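Local coordinates for substrate binding periplasmic protein (Ralstonia solanacearum, PDB 3LOP), which probably binds leucine or a related amino acid between its two lobes and delivers it to an ABC transporter in the inner membrane, at residues H314-T317 with E318-D321; P187-D190 with K191-A195. All coordinates share one frame; numbering follows the deposited sequence.

From the N terminus, interaction 2 (187-190 with 191-195) comes first, within helix 186-194 of the lobe built on the four-stranded parallel sheet; interaction 1 (314-317 with 318-321) follows, where helix 309-317 gives way to the loop before strand 322-323. The two stand in series, neither nested nor crossed, and each closes nothing longer than a local helical turn. Interaction 2 fastens its helix to strand 174-178 and helix 206-218. Interaction 1 ties its helix and loop to helix 284-303 and to strand 118-119 of the five-stranded sheet. Their centres are 46 Å apart, on opposite sides of the chain's centre.

Interaction 1 of 2, residues H314-T317 with E318-D321; sequences HALT and ELRD. With NI (nickel (II) ion), chain H.
His314 and Glu318, one helical turn apart, converge on a nickel ion. Glu318 grips the nickel with both carboxylate oxygens, OE1 2.3 Å and OE2 2.2 Å from the metal, and three waters add further ligands. The imidazole comes in across the carboxylate; the two planes are 83° apart, and Glu318 OE1 lies at the ring edge, near the ring plane. As modelled, the ring vertex turned to the metal is a carbon, with His314 CE1 2.2 Å from nickel. That placement is doubtful: a half turn of the ring about chi2 would bring NE2 close to this spot, and the surroundings are more consistent with a coordinating nitrogen, which would make six ligands in all.

The torsions bring the pair together. His314 holds CG trans to its backbone N (chi1 -169°), while Glu318 runs on extended from CG (chi2 -172°) and delivers its carboxylate to the same side. Near the root of that chain, Thr317 OG1 turns back over the helix and donates a 2.7 Å hydrogen bond to His314 O. Two backbone bonds reach the third residue back rather than the fourth, Glu318 N to Ala315 O at 3.1 Å and Leu319 N to Leu316 O at 3.2 Å, a tightening of the helix as it gives way to the loop.

On the inward side Leu316 CD2 meets Leu319 CD1 at 4.3 Å. Both leucines pack against helix 284-303 and Phe332, and Leu316 also touches Phe119 of strand 118-119. Beyond, Arg320 NH1 forms a salt bridge with Asp321 OD2 in the guanidinium plane. If a ring nitrogen is the true ligand, His314 and Glu318 would form an i, i+4 metal site of the familiar helical kind, here in a periplasmic binding protein, apart from its leucine pocket.

Interaction 2 of 2, residues P187-D190 with K191-A195; sequences PAVD and KLLAA
Between Pro187-Asp190 and Lys191-Ala194 the flat groups that meet are peptide units, not aromatic rings. The N-H groups of Lys191, Leu192 and Leu193 donate to the carbonyl oxygens of Pro187, Ala188 and Val189, and these are the i to i+4 hydrogen bonds of an alpha-helix. Helix 186-194 is the helical link of a beta-alpha-beta crossover: it joins parallel strands 174-178 and 199-203, passing over strand 144-149 in the Rossmann-like lobe of a type I periplasmic binding protein. Of the three bonds, Leu192 N to Ala188 O (3.0 Å) is the straightest, at 167°. The next, Ala194 N to Asp190 O, is weak at 3.3 Å.

Val189 and Leu193 run alongside each other on one flank of the helix. The CG1 branch of Val189 points directly away from the backbone N (chi1 175°), which carries that methyl along the helix to Leu193 CD1 at 3.7 Å. Beside them Val189 and Leu192 pack on Phe212 of helix 206-218, and Leu193 on Tyr216. Leu192 also leans over the preceding turn, its CG 3.5 Å from Ala188 O, and rests on Ala176 of strand 174-178.

The polar chains find partners elsewhere. The carboxylate of Asp190 makes a salt bridge through OD1 to Arg219, beyond helix 206-218. With Lys191 CG swung opposite the backbone N (chi1 -171°) and the rest of the chain extended, NZ reaches Met175 O and hydrogen-bonds to it; the lysine thus bolts the helix to the edge strand of the sheet. Leu193 bends closely over the carbonyl that its own N-H uses, with both CB and CG 3.2 Å from Val189 O.

Interaction 1 of 2, residues H314-T317 with E318-D321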
loop_
_atom_site.group_PDB
_atom_site.type_symbol
_atom_site.label_atom_id
_atom_site.label_comp_id
_atom_site.label_asym_id
_atom_site.label_seq_id
_atom_site.Cartn_x
_atom_site.Cartn_y
_atom_site.Cartn_z
ATOM N N HIS A 314 -21.628 2.821 8.310
ATOM C CA HIS A 314 -22.121 4.129 8.707
ATOM C C HIS A 314 -21.059 4.875 9.515
ATOM O O HIS A 314 -20.762 6.039 9.248
ATOM C CB HIS A 314 -23.392 3.941 9.534
ATOM C CG HIS A 314 -24.151 5.202 9.782
ATOM N ND1 HIS A 314 -23.664 6.221 10.571
ATOM C CD2 HIS A 314 -25.372 5.604 9.358
ATOM C CE1 HIS A 314 -24.555 7.194 10.622
ATOM N NE2 HIS A 314 -25.601 6.845 9.895
ATOM N N ALA A 315 -20.477 4.186 10.492
ATOM C CA ALA A 315 -19.451 4.779 11.340
ATOM C C ALA A 315 -18.244 5.229 10.519
ATOM O O ALA A 315 -17.682 6.296 10.757
ATOM C CB ALA A 315 -19.022 3.778 12.409
ATOM N N LEU A 316 -17.850 4.414 9.549
ATOM C CA LEU A 316 -16.714 4.749 8.705
ATOM C C LEU A 316 -16.941 6.049 7.940
ATOM O O LEU A 316 -16.060 6.903 7.878
ATOM C CB LEU A 316 -16.440 3.610 7.716
ATOM C CG LEU A 316 -15.788 2.353 8.295
ATOM C CD1 LEU A 316 -15.937 1.200 7.321
ATOM C CD2 LEU A 316 -14.318 2.632 8.587
ATOM N N THR A 317 -18.133 6.204 7.372
ATOM C CA THR A 317 -18.443 7.400 6.602
ATOM C C THR A 317 -18.462 8.666 7.449
ATOM O O THR A 317 -18.491 9.769 6.910
ATOM C CB THR A 317 -19.808 7.278 5.889
ATOM O OG1 THR A 317 -20.865 7.290 6.856
ATOM C CG2 THR A 317 -19.877 5.993 5.091
ATOM N N GLU A 318 -18.438 8.517 8.768
ATOM C CA GLU A 318 -18.475 9.693 9.628
ATOM C C GLU A 318 -17.194 9.977 10.403
ATOM O O GLU A 318 -17.169 10.857 11.262
ATOM C CB GLU A 318 -19.673 9.597 10.574
ATOM C CG GLU A 318 -20.970 9.354 9.819
ATOM C CD GLU A 318 -22.202 9.454 10.685
ATOM O OE1 GLU A 318 -22.234 8.828 11.766
ATOM O OE2 GLU A 318 -23.149 10.153 10.267
ATOM N N LEU A 319 -16.127 9.238 10.106
ATOM C CA LEU A 319 -14.850 9.487 10.766
ATOM C C LEU A 319 -14.343 10.820 10.218
ATOM O O LEU A 319 -14.074 10.937 9.020
ATOM C CB LEU A 319 -13.836 8.379 10.445
ATOM C CG LEU A 319 -14.067 6.993 11.054
ATOM C CD1 LEU A 319 -12.902 6.090 10.678
ATOM C CD2 LEU A 319 -14.187 7.089 12.571
ATOM N N ARG A 320 -14.227 11.821 11.087
ATOM C CA ARG A 320 -13.764 13.146 10.675
ATOM C C ARG A 320 -12.489 13.508 11.421
ATOM O O ARG A 320 -12.531 13.975 12.559
ATOM C CB ARG A 320 -14.849 14.197 10.958
ATOM C CG ARG A 320 -14.544 15.608 10.432
ATOM C CD ARG A 320 -14.334 15.598 8.930
ATOM N NE ARG A 320 -14.642 16.874 8.279
ATOM C CZ ARG A 320 -13.904 17.977 8.358
ATOM N NH1 ARG A 320 -12.786 17.995 9.070
ATOM N NH2 ARG A 320 -14.278 19.064 7.698
ATOM N N ASP A 321 -11.357 13.276 10.769
ATOM C CA ASP A 321 -10.043 13.563 11.330
ATOM C C ASP A 321 -9.696 12.715 12.550
ATOM O O ASP A 321 -9.132 13.214 13.528
ATOM C CB ASP A 321 -9.922 15.049 11.681
ATOM C CG ASP A 321 -10.266 15.950 10.513
ATOM O OD1 ASP A 321 -9.706 15.749 9.414
ATOM O OD2 ASP A 321 -11.095 16.864 10.696
HETATM NI NI NI H . -24.508 9.166 11.682
HETATM O O HOH W 1 -24.849 8.089 13.632
HETATM O O HOH W 2 -26.434 10.077 10.819
HETATM O O HOH W 3 -24.119 11.286 12.524
#

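Interaction 2 of 2, residues P187-D190 with K191-A195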
loop_
_atom_site.group_PDB
_atom_site.type_symbol
_atom_site.label_atom_id
_atom_site.label_comp_id
_atom_site.label_asym_id
_atom_site.label_seq_id
_atom_site.Cartn_x
_atom_site.Cartn_y
_atom_site.Cartn_z
ATOM N N PRO A 187 13.788 -8.332 -19.854
ATOM C CA PRO A 187 13.584 -7.517 -21.055
ATOM C C PRO A 187 13.475 -6.029 -20.729
ATOM O O PRO A 187 13.950 -5.180 -21.482
ATOM C CB PRO A 187 12.295 -8.087 -21.637
ATOM C CG PRO A 187 12.366 -9.530 -21.237
ATOM C CD PRO A 187 12.817 -9.439 -19.802
ATOM N N ALA A 188 12.849 -5.718 -19.597
ATOM C CA ALA A 188 12.688 -4.328 -19.187
ATOM C C ALA A 188 14.038 -3.711 -18.839
ATOM O O ALA A 188 14.300 -2.547 -19.150
ATOM C CB ALA A 188 11.749 -4.242 -17.994
ATOM N N VAL A 189 14.889 -4.491 -18.180
ATOM C CA VAL A 189 16.214 -4.014 -17.815
ATOM C C VAL A 189 17.016 -3.729 -19.082
ATOM O O VAL A 189 17.694 -2.707 -19.177
ATOM C CB VAL A 189 16.971 -5.050 -16.955
ATOM C CG1 VAL A 189 18.399 -4.571 -16.705
ATOM C CG2 VAL A 189 16.241 -5.261 -15.629
ATOM N N ASP A 190 16.932 -4.628 -20.060
ATOM C CA ASP A 190 17.662 -4.431 -21.309
ATOM C C ASP A 190 17.242 -3.122 -21.968
ATOM O O ASP A 190 18.082 -2.321 -22.377
ATOM C CB ASP A 190 17.400 -5.573 -22.299
ATOM C CG ASP A 190 17.882 -6.921 -21.798
ATOM O OD1 ASP A 190 18.884 -6.968 -21.057
ATOM O OD2 ASP A 190 17.263 -7.943 -22.168
ATOM N N LYS A 191 15.934 -2.909 -22.059
ATOM C CA LYS A 191 15.389 -1.717 -22.694
ATOM C C LYS A 191 15.726 -0.405 -21.990
ATOM O O LYS A 191 16.115 0.566 -22.637
ATOM C CB LYS A 191 13.870 -1.846 -22.828
ATOM C CG LYS A 191 13.234 -0.758 -23.673
ATOM C CD LYS A 191 11.757 -1.024 -23.909
ATOM C CE LYS A 191 11.156 0.025 -24.831
ATOM N NZ LYS A 191 9.695 -0.178 -25.040
ATOM N N LEU A 192 15.580 -0.365 -20.671
ATOM C CA LEU A 192 15.865 0.869 -19.951
ATOM C C LEU A 192 17.356 1.173 -19.820
ATOM O O LEU A 192 17.742 2.333 -19.677
ATOM C CB LEU A 192 15.177 0.845 -18.582
ATOM C CG LEU A 192 13.648 0.891 -18.709
ATOM C CD1 LEU A 192 12.995 0.777 -17.342
ATOM C CD2 LEU A 192 13.234 2.189 -19.390
ATOM N N LEU A 193 18.193 0.140 -19.872
ATOM C CA LEU A 193 19.637 0.342 -19.807
ATOM C C LEU A 193 20.072 1.077 -21.073
ATOM O O LEU A 193 20.951 1.940 -21.037
ATOM C CB LEU A 193 20.373 -0.999 -19.740
ATOM C CG LEU A 193 20.618 -1.644 -18.377
ATOM C CD1 LEU A 193 21.173 -3.048 -18.577
ATOM C CD2 LEU A 193 21.593 -0.793 -17.569
ATOM N N ALA A 194 19.443 0.719 -22.188
ATOM C CA ALA A 194 19.744 1.313 -23.486
ATOM C C ALA A 194 19.183 2.722 -23.639
ATOM O O ALA A 194 19.673 3.504 -24.454
ATOM C CB ALA A 194 19.208 0.418 -24.601
ATOM N N ALA A 195 18.155 3.046 -22.861
ATOM C CA ALA A 195 17.542 4.369 -22.933
ATOM C C ALA A 195 18.425 5.412 -22.261
ATOM O O ALA A 195 19.050 5.145 -21.236
ATOM C CB ALA A 195 16.164 4.341 -22.278
#